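Local coordinates for EvdMO1 (Micromonospora carbonacea, PDB 5T39), which is a bifunctional methyltransferase-oxidase of everninomicin biosynthesis, whose SAM-dependent methyltransferase domain probably transfers a methyl group to a sugar-containing substrate or intermediate, at residues 104-116 against 124-136. Residues are numbered along the deposited sequence; the frame is centred on the assembly and turned at random. Where two conformers were deposited one is given.
Sequences LEGREENLRRAEF and TNVELRIADVETL. With SAH (S-adenosyl-L-homocysteine), chain B.
Leu111 reaches from helix 108-116 across Leu128 and Ile130 of strand 126-130. With its CG anti to the backbone N (chi1 171°), the two branches diverge: the Leu111 and Leu128 side chains run alongside in opposing directions, Leu111 CD1 lying 3.7 Å from Leu128 CB, while Leu111 lies across Ile130 at about a right angle, its CD2 3.8 Å from Ile130 CB. Leu128 CD1 in turn packs on Ala114 CB at 3.6 Å. These contacts seat the helix of a beta-alpha-beta unit on an edge strand of the Rossmann-like sheet. The strands pair in parallel, Glu105 N donating to Arg129 O (3.0 Å). The Leu104 and Leu136 side chains cross at about a right angle, CD1 touching CD2 at 3.6 Å.

At the C-terminal strand ends, Glu105, bent at chi2 (51°), takes SAH O2' on OE1 and O3' on OE2, each at 2.7 Å; Arg107 N and Asn110 ND2 grip OE1 from opposite faces of the carboxylate. With the carboxylate cut back to an alanine here, both ribose hydroxyls would probably lose these acceptors, and Arg107 N and Asn110 ND2 their shared one. Asp132 OD1 accepts from SAH N6 and Val133 N donates to SAH N1 (3.0 Å), reading adenine's amino-pyrimidine edge. Parallel neighbours thus divide recognition, ribose from one C-terminal end, adenine from just beyond the other, as in Rossmann-like methyltransferases.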
ATOM      1  N   LEU A 104      -3.300  -6.615  -2.903  1.00  7.16           N
ATOM      2  CA  LEU A 104      -3.360  -7.503  -1.753  1.00  7.42           C
ATOM      3  C   LEU A 104      -3.788  -6.714  -0.528  1.00  7.48           C
ATOM      4  O   LEU A 104      -3.299  -5.600  -0.293  1.00  7.60           O
ATOM      5  CB  LEU A 104      -2.001  -8.146  -1.489  1.00  8.08           C
ATOM      6  CG  LEU A 104      -1.427  -8.948  -2.664  1.00  9.35           C
ATOM      7  CD1 LEU A 104      -0.130  -9.587  -2.241  1.00 10.45           C
ATOM      8  CD2 LEU A 104      -2.415  -9.993  -3.183  1.00 10.39           C
ATOM      9  N   GLU A 105      -4.676  -7.300   0.271  1.00  7.25           N
ATOM     10  CA  GLU A 105      -5.192  -6.625   1.450  1.00  7.93           C
ATOM     11  C   GLU A 105      -5.365  -7.646   2.562  1.00  7.54           C
ATOM     12  O   GLU A 105      -5.915  -8.724   2.349  1.00  8.34           O
ATOM     13  CB  GLU A 105      -6.504  -5.910   1.122  1.00  8.08           C
ATOM     14  CG  GLU A 105      -7.257  -5.365   2.330  1.00  8.29           C
ATOM     15  CD  GLU A 105      -6.418  -4.521   3.255  1.00  8.54           C
ATOM     16  OE1 GLU A 105      -6.653  -4.608   4.489  1.00  8.55           O
ATOM     17  OE2 GLU A 105      -5.528  -3.775   2.769  1.00  8.37           O
ATOM     18  N   GLY A 106      -4.902  -7.305   3.758  1.00  7.73           N
ATOM     19  CA  GLY A 106      -4.910  -8.231   4.868  1.00  8.67           C
ATOM     20  C   GLY A 106      -6.171  -8.303   5.691  1.00  8.56           C
ATOM     21  O   GLY A 106      -6.352  -9.294   6.404  1.00  9.54           O
ATOM     22  N   ARG A 107      -7.035  -7.291   5.637  1.00  8.24           N
ATOM     23  CA  ARG A 107      -8.240  -7.244   6.453  1.00  9.13           C
ATOM     24  C   ARG A 107      -9.452  -7.485   5.563  1.00  8.87           C
ATOM     25  O   ARG A 107      -9.693  -6.737   4.613  1.00  9.00           O
ATOM     26  CB  ARG A 107      -8.338  -5.904   7.177  1.00 10.29           C
ATOM     27  CG  ARG A 107      -7.320  -5.782   8.283  1.00 11.61           C
ATOM     28  CD  ARG A 107      -7.334  -4.427   8.986  1.00 12.12           C
ATOM     29  NE  ARG A 107      -6.354  -4.445  10.076  1.00 12.81           N
ATOM     30  CZ  ARG A 107      -6.534  -5.023  11.253  1.00 14.21           C
ATOM     31  NH1 ARG A 107      -7.704  -5.560  11.577  1.00 14.87           N
ATOM     32  NH2 ARG A 107      -5.533  -5.038  12.118  1.00 14.76           N
ATOM     33  N   GLU A 108     -10.209  -8.531   5.873  1.00 10.04           N
ATOM     34  CA  GLU A 108     -11.333  -8.899   5.022  1.00 10.85           C
ATOM     35  C   GLU A 108     -12.342  -7.767   4.897  1.00  9.79           C
ATOM     36  O   GLU A 108     -12.904  -7.557   3.820  1.00 10.03           O
ATOM     37  CB  GLU A 108     -12.007 -10.157   5.561  1.00 13.62           C
ATOM     38  CG  GLU A 108     -13.155 -10.638   4.697  1.00 17.75           C
ATOM     39  CD  GLU A 108     -13.716 -11.950   5.179  1.00 21.78           C
ATOM     40  OE1 GLU A 108     -13.862 -12.119   6.407  1.00 23.48           O
ATOM     41  OE2 GLU A 108     -14.006 -12.822   4.335  1.00 24.26           O
ATOM     42  N   GLU A 109     -12.587  -7.021   5.975  1.00  9.82           N
ATOM     43  CA  GLU A 109     -13.567  -5.942   5.911  0.91 10.91           C
ATOM     44  C   GLU A 109     -13.138  -4.860   4.930  1.00  9.97           C
ATOM     45  O   GLU A 109     -13.974  -4.287   4.220  1.00 11.16           O
ATOM     46  CB  GLU A 109     -13.786  -5.356   7.305  0.91 14.21           C
ATOM     47  CG  GLU A 109     -14.407  -6.329   8.292  0.91 17.84           C
ATOM     48  CD  GLU A 109     -13.378  -7.157   9.082  0.91 20.55           C
ATOM     49  OE1 GLU A 109     -12.177  -7.196   8.712  0.91 20.78           O
ATOM     50  OE2 GLU A 109     -13.784  -7.767  10.095  0.91 22.91           O
ATOM     51  N   ASN A 110     -11.837  -4.556   4.882  1.00  8.61           N
ATOM     52  CA  ASN A 110     -11.338  -3.578   3.923  1.00  8.39           C
ATOM     53  C   ASN A 110     -11.468  -4.119   2.511  1.00  7.88           C
ATOM     54  O   ASN A 110     -11.942  -3.428   1.599  1.00  8.28           O
ATOM     55  CB  ASN A 110      -9.873  -3.248   4.200  1.00  8.31           C
ATOM     56  CG  ASN A 110      -9.660  -2.503   5.500  1.00  8.70           C
ATOM     57  OD1 ASN A 110     -10.600  -2.017   6.129  1.00 10.36           O
ATOM     58  ND2 ASN A 110      -8.410  -2.413   5.912  1.00  9.17           N
ATOM     59  N   LEU A 111     -11.062  -5.376   2.323  1.00  7.99           N
ATOM     60  CA  LEU A 111     -11.124  -6.009   1.011  1.00  8.66           C
ATOM     61  C   LEU A 111     -12.533  -5.968   0.435  1.00  8.31           C
ATOM     62  O   LEU A 111     -12.717  -5.711  -0.761  1.00  8.32           O
ATOM     63  CB  LEU A 111     -10.639  -7.455   1.127  1.00  9.59           C
ATOM     64  CG  LEU A 111     -10.817  -8.356  -0.087  1.00 10.58           C
ATOM     65  CD1 LEU A 111     -10.031  -7.824  -1.235  1.00 11.14           C
ATOM     66  CD2 LEU A 111     -10.401  -9.758   0.250  1.00 11.83           C
ATOM     67  N   ARG A 112     -13.544  -6.232   1.265  1.00  8.36           N
ATOM     68  CA  ARG A 112     -14.915  -6.202   0.761  1.00  9.00           C
ATOM     69  C   ARG A 112     -15.288  -4.823   0.241  1.00  8.10           C
ATOM     70  O   ARG A 112     -16.008  -4.706  -0.758  1.00  8.61           O
ATOM     71  CB  ARG A 112     -15.902  -6.637   1.835  1.00 10.69           C
ATOM     72  CG  ARG A 112     -15.769  -8.082   2.273  1.00 13.12           C
ATOM     73  CD  ARG A 112     -15.684  -9.086   1.130  1.00 18.03           C
ATOM     74  NE  ARG A 112     -15.335 -10.403   1.654  1.00 21.55           N
ATOM     75  CZ  ARG A 112     -14.593 -11.303   1.017  1.00 22.78           C
ATOM     76  NH1 ARG A 112     -14.101 -11.044  -0.186  1.00 22.47           N
ATOM     77  NH2 ARG A 112     -14.330 -12.469   1.593  1.00 23.71           N
ATOM     78  N   ARG A 113     -14.827  -3.769   0.911  1.00  7.97           N
ATOM     79  CA  ARG A 113     -15.008  -2.416   0.400  1.00  8.50           C
ATOM     80  C   ARG A 113     -14.346  -2.210  -0.943  1.00  8.36           C
ATOM     81  O   ARG A 113     -14.938  -1.667  -1.881  1.00  8.44           O
ATOM     82  CB  ARG A 113     -14.718  -1.306   1.403  1.00  9.11           C
ATOM     83  CG  ARG A 113     -15.317  -1.521   2.734  1.00  9.34           C
ATOM     84  CD  ARG A 113     -15.354  -0.245   3.575  1.00 10.01           C
ATOM     85  NE  ARG A 113     -15.448  -0.673   4.954  1.00 11.54           N
ATOM     86  CZ  ARG A 113     -14.412  -0.940   5.748  1.00 12.03           C
ATOM     87  NH1 ARG A 113     -13.176  -0.636   5.384  1.00 12.07           N
ATOM     88  NH2 ARG A 113     -14.630  -1.469   6.932  1.00 13.67           N
ATOM     89  N   ALA A 114     -13.080  -2.614  -1.037  1.00  7.95           N
ATOM     90  CA  ALA A 114     -12.334  -2.469  -2.279  1.00  8.05           C
ATOM     91  C   ALA A 114     -13.006  -3.225  -3.418  1.00  8.15           C
ATOM     92  O   ALA A 114     -13.086  -2.721  -4.539  1.00  8.47           O
ATOM     93  CB  ALA A 114     -10.896  -2.949  -2.078  1.00  8.13           C
ATOM     94  N   GLU A 115     -13.509  -4.433  -3.150  1.00  8.12           N
ATOM     95  CA  GLU A 115     -14.186  -5.206  -4.192  1.00  8.68           C
ATOM     96  C   GLU A 115     -15.442  -4.489  -4.670  1.00  8.85           C
ATOM     97  O   GLU A 115     -15.734  -4.465  -5.867  1.00  9.81           O
ATOM     98  CB  GLU A 115     -14.540  -6.599  -3.666  1.00  9.54           C
ATOM     99  CG  GLU A 115     -13.338  -7.510  -3.490  1.00 10.61           C
ATOM    100  CD  GLU A 115     -13.662  -8.830  -2.814  1.00 13.13           C
ATOM    101  OE1 GLU A 115     -14.495  -8.863  -1.887  1.00 14.23           O
ATOM    102  OE2 GLU A 115     -13.063  -9.853  -3.202  1.00 15.96           O
ATOM    103  N   PHE A 116     -16.197  -3.896  -3.747  1.00  8.72           N
ATOM    104  CA  PHE A 116     -17.370  -3.112  -4.115  1.00  8.82           C
ATOM    105  C   PHE A 116     -16.974  -1.925  -4.988  1.00  8.87           C
ATOM    106  O   PHE A 116     -17.603  -1.660  -6.018  1.00  9.40           O
ATOM    107  CB  PHE A 116     -18.062  -2.670  -2.823  1.00  8.63           C
ATOM    108  CG  PHE A 116     -19.102  -1.598  -2.981  1.00  8.70           C
ATOM    109  CD1 PHE A 116     -20.296  -1.842  -3.637  1.00  9.36           C
ATOM    110  CD2 PHE A 116     -18.897  -0.350  -2.424  1.00  9.83           C
ATOM    111  CE1 PHE A 116     -21.268  -0.850  -3.718  1.00  9.34           C
ATOM    112  CE2 PHE A 116     -19.854   0.634  -2.500  1.00 10.31           C
ATOM    113  CZ  PHE A 116     -21.035   0.392  -3.148  1.00  9.77           C
ATOM    114  N   THR A 124     -12.206  -3.849 -14.524  1.00 16.07           N
ATOM    115  CA  THR A 124     -11.974  -5.262 -14.801  1.00 17.01           C
ATOM    116  C   THR A 124     -10.496  -5.634 -14.884  1.00 16.03           C
ATOM    117  O   THR A 124     -10.187  -6.829 -14.858  1.00 17.87           O
ATOM    118  CB  THR A 124     -12.671  -5.654 -16.107  1.00 19.55           C
ATOM    119  OG1 THR A 124     -12.141  -4.857 -17.171  1.00 20.78           O
ATOM    120  CG2 THR A 124     -14.176  -5.430 -16.018  1.00 20.33           C
ATOM    121  N   ASN A 125      -9.585  -4.657 -14.984  1.00 13.84           N
ATOM    122  CA  ASN A 125      -8.151  -4.919 -15.006  1.00 13.76           C
ATOM    123  C   ASN A 125      -7.543  -4.962 -13.603  1.00 12.85           C
ATOM    124  O   ASN A 125      -6.319  -4.891 -13.462  1.00 13.29           O
ATOM    125  CB  ASN A 125      -7.443  -3.896 -15.895  1.00 14.06           C
ATOM    126  CG  ASN A 125      -7.706  -2.466 -15.484  1.00 13.75           C
ATOM    127  OD1 ASN A 125      -8.739  -2.153 -14.886  1.00 14.35           O
ATOM    128  ND2 ASN A 125      -6.780  -1.578 -15.829  1.00 14.73           N
ATOM    129  N   VAL A 126      -8.375  -5.092 -12.574  1.00 11.94           N
ATOM    130  CA  VAL A 126      -7.948  -5.215 -11.186  1.00 11.20           C
ATOM    131  C   VAL A 126      -8.364  -6.579 -10.663  1.00 10.72           C
ATOM    132  O   VAL A 126      -9.497  -7.021 -10.883  1.00 11.83           O
ATOM    133  CB  VAL A 126      -8.596  -4.108 -10.326  1.00 11.78           C
ATOM    134  CG1 VAL A 126      -8.338  -4.327  -8.850  1.00 11.79           C
ATOM    135  CG2 VAL A 126      -8.127  -2.736 -10.761  1.00 12.56           C
ATOM    136  N   GLU A 127      -7.454  -7.235  -9.955  1.00  9.90           N
ATOM    137  CA  GLU A 127      -7.780  -8.367  -9.104  1.00  9.52           C
ATOM    138  C   GLU A 127      -7.391  -8.000  -7.688  1.00  9.30           C
ATOM    139  O   GLU A 127      -6.301  -7.465  -7.473  1.00  9.68           O
ATOM    140  CB  GLU A 127      -7.014  -9.640  -9.504  1.00 11.22           C
ATOM    141  CG  GLU A 127      -7.411 -10.819  -8.631  1.00 13.54           C
ATOM    142  CD  GLU A 127      -6.679 -12.118  -8.894  1.00 15.67           C
ATOM    143  OE1 GLU A 127      -5.766 -12.154  -9.729  1.00 17.11           O
ATOM    144  OE2 GLU A 127      -7.017 -13.113  -8.217  1.00 17.48           O
ATOM    145  N   LEU A 128      -8.265  -8.293  -6.730  1.00  8.69           N
ATOM    146  CA  LEU A 128      -8.007  -8.084  -5.318  1.00  9.00           C
ATOM    147  C   LEU A 128      -8.002  -9.433  -4.623  1.00  8.90           C
ATOM    148  O   LEU A 128      -8.837 -10.294  -4.933  1.00 10.14           O
ATOM    149  CB  LEU A 128      -9.088  -7.196  -4.708  1.00  9.23           C
ATOM    150  CG  LEU A 128      -9.096  -5.747  -5.201  1.00 10.64           C
ATOM    151  CD1 LEU A 128     -10.432  -5.098  -4.962  1.00 11.42           C
ATOM    152  CD2 LEU A 128      -7.998  -4.961  -4.493  1.00 13.42           C
ATOM    153  N   ARG A 129      -7.095  -9.609  -3.663  1.00  8.53           N
ATOM    154  CA  ARG A 129      -7.000 -10.857  -2.927  1.00  9.01           C
ATOM    155  C   ARG A 129      -6.687 -10.575  -1.472  1.00  8.83           C
ATOM    156  O   ARG A 129      -5.907  -9.668  -1.156  1.00  9.00           O
ATOM    157  CB  ARG A 129      -5.870 -11.748  -3.435  1.00 11.37           C
ATOM    158  CG  ARG A 129      -5.986 -12.256  -4.826  1.00 13.42           C
ATOM    159  CD  ARG A 129      -4.871 -13.232  -5.112  1.00 14.96           C
ATOM    160  NE  ARG A 129      -4.764 -13.430  -6.535  1.00 17.00           N
ATOM    161  CZ  ARG A 129      -3.687 -13.900  -7.140  1.00 18.42           C
ATOM    162  NH1 ARG A 129      -2.607 -14.246  -6.437  1.00 18.92           N
ATOM    163  NH2 ARG A 129      -3.689 -14.016  -8.456  1.00 20.51           N
ATOM    164  N   ILE A 130      -7.278 -11.376  -0.593  1.00  8.76           N
ATOM    165  CA  ILE A 130      -6.857 -11.389   0.794  1.00  8.92           C
ATOM    166  C   ILE A 130      -5.451 -11.967   0.864  1.00 10.04           C
ATOM    167  O   ILE A 130      -5.122 -12.939   0.172  1.00 12.53           O
ATOM    168  CB  ILE A 130      -7.846 -12.215   1.637  1.00 10.87           C
ATOM    169  CG1 ILE A 130      -7.671 -11.914   3.123  1.00 12.01           C
ATOM    170  CG2 ILE A 130      -7.704 -13.719   1.354  1.00 13.29           C
ATOM    171  CD1 ILE A 130      -8.353 -10.642   3.552  1.00 12.76           C
ATOM    172  N   ALA A 131      -4.606 -11.374   1.696  1.00  9.00           N
ATOM    173  CA  ALA A 131      -3.265 -11.892   1.920  1.00  9.01           C
ATOM    174  C   ALA A 131      -2.672 -11.185   3.124  1.00  9.08           C
ATOM    175  O   ALA A 131      -2.904  -9.993   3.340  1.00 10.43           O
ATOM    176  CB  ALA A 131      -2.359 -11.658   0.706  1.00 11.21           C
ATOM    177  N   ASP A 132      -1.848 -11.914   3.865  1.00  8.54           N
ATOM    178  CA  ASP A 132      -1.017 -11.345   4.921  1.00  8.89           C
ATOM    179  C   ASP A 132       0.396 -11.297   4.365  1.00  8.44           C
ATOM    180  O   ASP A 132       1.013 -12.337   4.154  1.00  8.93           O
ATOM    181  CB  ASP A 132      -1.071 -12.238   6.158  1.00  9.66           C
ATOM    182  CG  ASP A 132      -0.200 -11.737   7.296  1.00 10.34           C
ATOM    183  OD1 ASP A 132       0.618 -10.812   7.099  1.00  9.69           O
ATOM    184  OD2 ASP A 132      -0.339 -12.287   8.410  1.00 12.13           O
ATOM    185  N   VAL A 133       0.905 -10.095   4.107  1.00  8.09           N
ATOM    186  CA  VAL A 133       2.223  -9.982   3.492  1.00  8.34           C
ATOM    187  C   VAL A 133       3.332 -10.551   4.366  1.00  9.06           C
ATOM    188  O   VAL A 133       4.421 -10.809   3.857  1.00 10.74           O
ATOM    189  CB  VAL A 133       2.570  -8.539   3.050  1.00  8.82           C
ATOM    190  CG1 VAL A 133       1.557  -8.022   2.047  1.00  9.36           C
ATOM    191  CG2 VAL A 133       2.731  -7.609   4.247  1.00  9.28           C
ATOM    192  N   GLU A 134       3.096 -10.719   5.669  1.00  9.11           N
ATOM    193  CA  GLU A 134       4.105 -11.282   6.555  1.00 10.76           C
ATOM    194  C   GLU A 134       4.231 -12.793   6.411  1.00 11.23           C
ATOM    195  O   GLU A 134       5.240 -13.348   6.847  1.00 13.04           O
ATOM    196  CB  GLU A 134       3.807 -10.924   8.029  1.00 11.49           C
ATOM    197  CG  GLU A 134       3.666  -9.437   8.331  1.00 11.54           C
ATOM    198  CD  GLU A 134       3.668  -9.114   9.830  1.00 11.68           C
ATOM    199  OE1 GLU A 134       2.584  -9.158  10.499  1.00 11.22           O
ATOM    200  OE2 GLU A 134       4.771  -8.796  10.328  1.00 11.59           O
ATOM    201  N   THR A 135       3.244 -13.472   5.819  1.00 11.24           N
ATOM    202  CA  THR A 135       3.292 -14.924   5.681  1.00 13.26           C
ATOM    203  C   THR A 135       3.138 -15.421   4.252  1.00 12.47           C
ATOM    204  O   THR A 135       3.462 -16.580   3.984  1.00 13.89           O
ATOM    205  CB  THR A 135       2.215 -15.594   6.549  1.00 15.45           C
ATOM    206  OG1 THR A 135       0.929 -15.176   6.092  1.00 16.53           O
ATOM    207  CG2 THR A 135       2.376 -15.217   8.018  1.00 16.87           C
ATOM    208  N   LEU A 136       2.695 -14.580   3.328  1.00 11.52           N
ATOM    209  CA  LEU A 136       2.484 -14.995   1.951  1.00 10.97           C
ATOM    210  C   LEU A 136       3.793 -15.426   1.301  1.00 10.97           C
ATOM    211  O   LEU A 136       4.830 -14.776   1.468  1.00 11.75           O
ATOM    212  CB  LEU A 136       1.926 -13.800   1.191  1.00 11.83           C
ATOM    213  CG  LEU A 136       1.706 -13.951  -0.306  1.00 12.97           C
ATOM    214  CD1 LEU A 136       0.626 -14.966  -0.593  1.00 14.73           C
ATOM    215  CD2 LEU A 136       1.352 -12.602  -0.916  1.00 13.30           C
TER
HETATM  216  N   SAH B 301      -1.844   1.623   0.904  1.00 10.59           N
HETATM  217  CA  SAH B 301      -2.926   2.483   1.376  1.00 11.32           C
HETATM  218  CB  SAH B 301      -3.459   2.046   2.731  1.00 11.06           C
HETATM  219  CG  SAH B 301      -2.420   2.092   3.847  1.00 10.67           C
HETATM  220  SD  SAH B 301      -3.135   1.669   5.458  1.00 10.77           S
HETATM  221  C   SAH B 301      -2.437   3.914   1.472  1.00 13.39           C
HETATM  222  O   SAH B 301      -3.227   4.829   1.731  1.00 17.21           O
HETATM  223  OXT SAH B 301      -1.241   4.146   1.305  1.00 12.03           O
HETATM  224  C5' SAH B 301      -2.476  -0.011   5.614  1.00  9.59           C
HETATM  225  C4' SAH B 301      -3.241  -1.066   4.820  1.00  8.83           C
HETATM  226  O4' SAH B 301      -2.452  -2.257   4.823  1.00  8.86           O
HETATM  227  C3' SAH B 301      -4.592  -1.411   5.426  1.00  8.65           C
HETATM  228  O3' SAH B 301      -5.570  -1.673   4.440  1.00  9.03           O
HETATM  229  C2' SAH B 301      -4.257  -2.652   6.239  1.00  8.43           C
HETATM  230  O2' SAH B 301      -5.340  -3.507   6.560  1.00  8.77           O
HETATM  231  C1' SAH B 301      -3.218  -3.318   5.352  1.00  8.26           C
HETATM  232  N9  SAH B 301      -2.316  -4.237   6.044  1.00  8.06           N
HETATM  233  C8  SAH B 301      -1.705  -4.047   7.257  1.00  8.96           C
HETATM  234  N7  SAH B 301      -0.916  -5.100   7.546  1.00  9.09           N
HETATM  235  C5  SAH B 301      -1.038  -5.974   6.512  1.00  7.84           C
HETATM  236  C6  SAH B 301      -0.483  -7.228   6.267  1.00  8.02           C
HETATM  237  N6  SAH B 301       0.332  -7.850   7.114  1.00  8.56           N
HETATM  238  N1  SAH B 301      -0.801  -7.855   5.099  1.00  8.35           N
HETATM  239  C2  SAH B 301      -1.657  -7.267   4.214  1.00  8.56           C
HETATM  240  N3  SAH B 301      -2.246  -6.052   4.417  1.00  8.30           N
HETATM  241  C4  SAH B 301      -1.903  -5.436   5.566  1.00  7.87           C
HETATM  242  O   HOH W   1     -10.866 -11.392  -3.322  1.00 19.16           O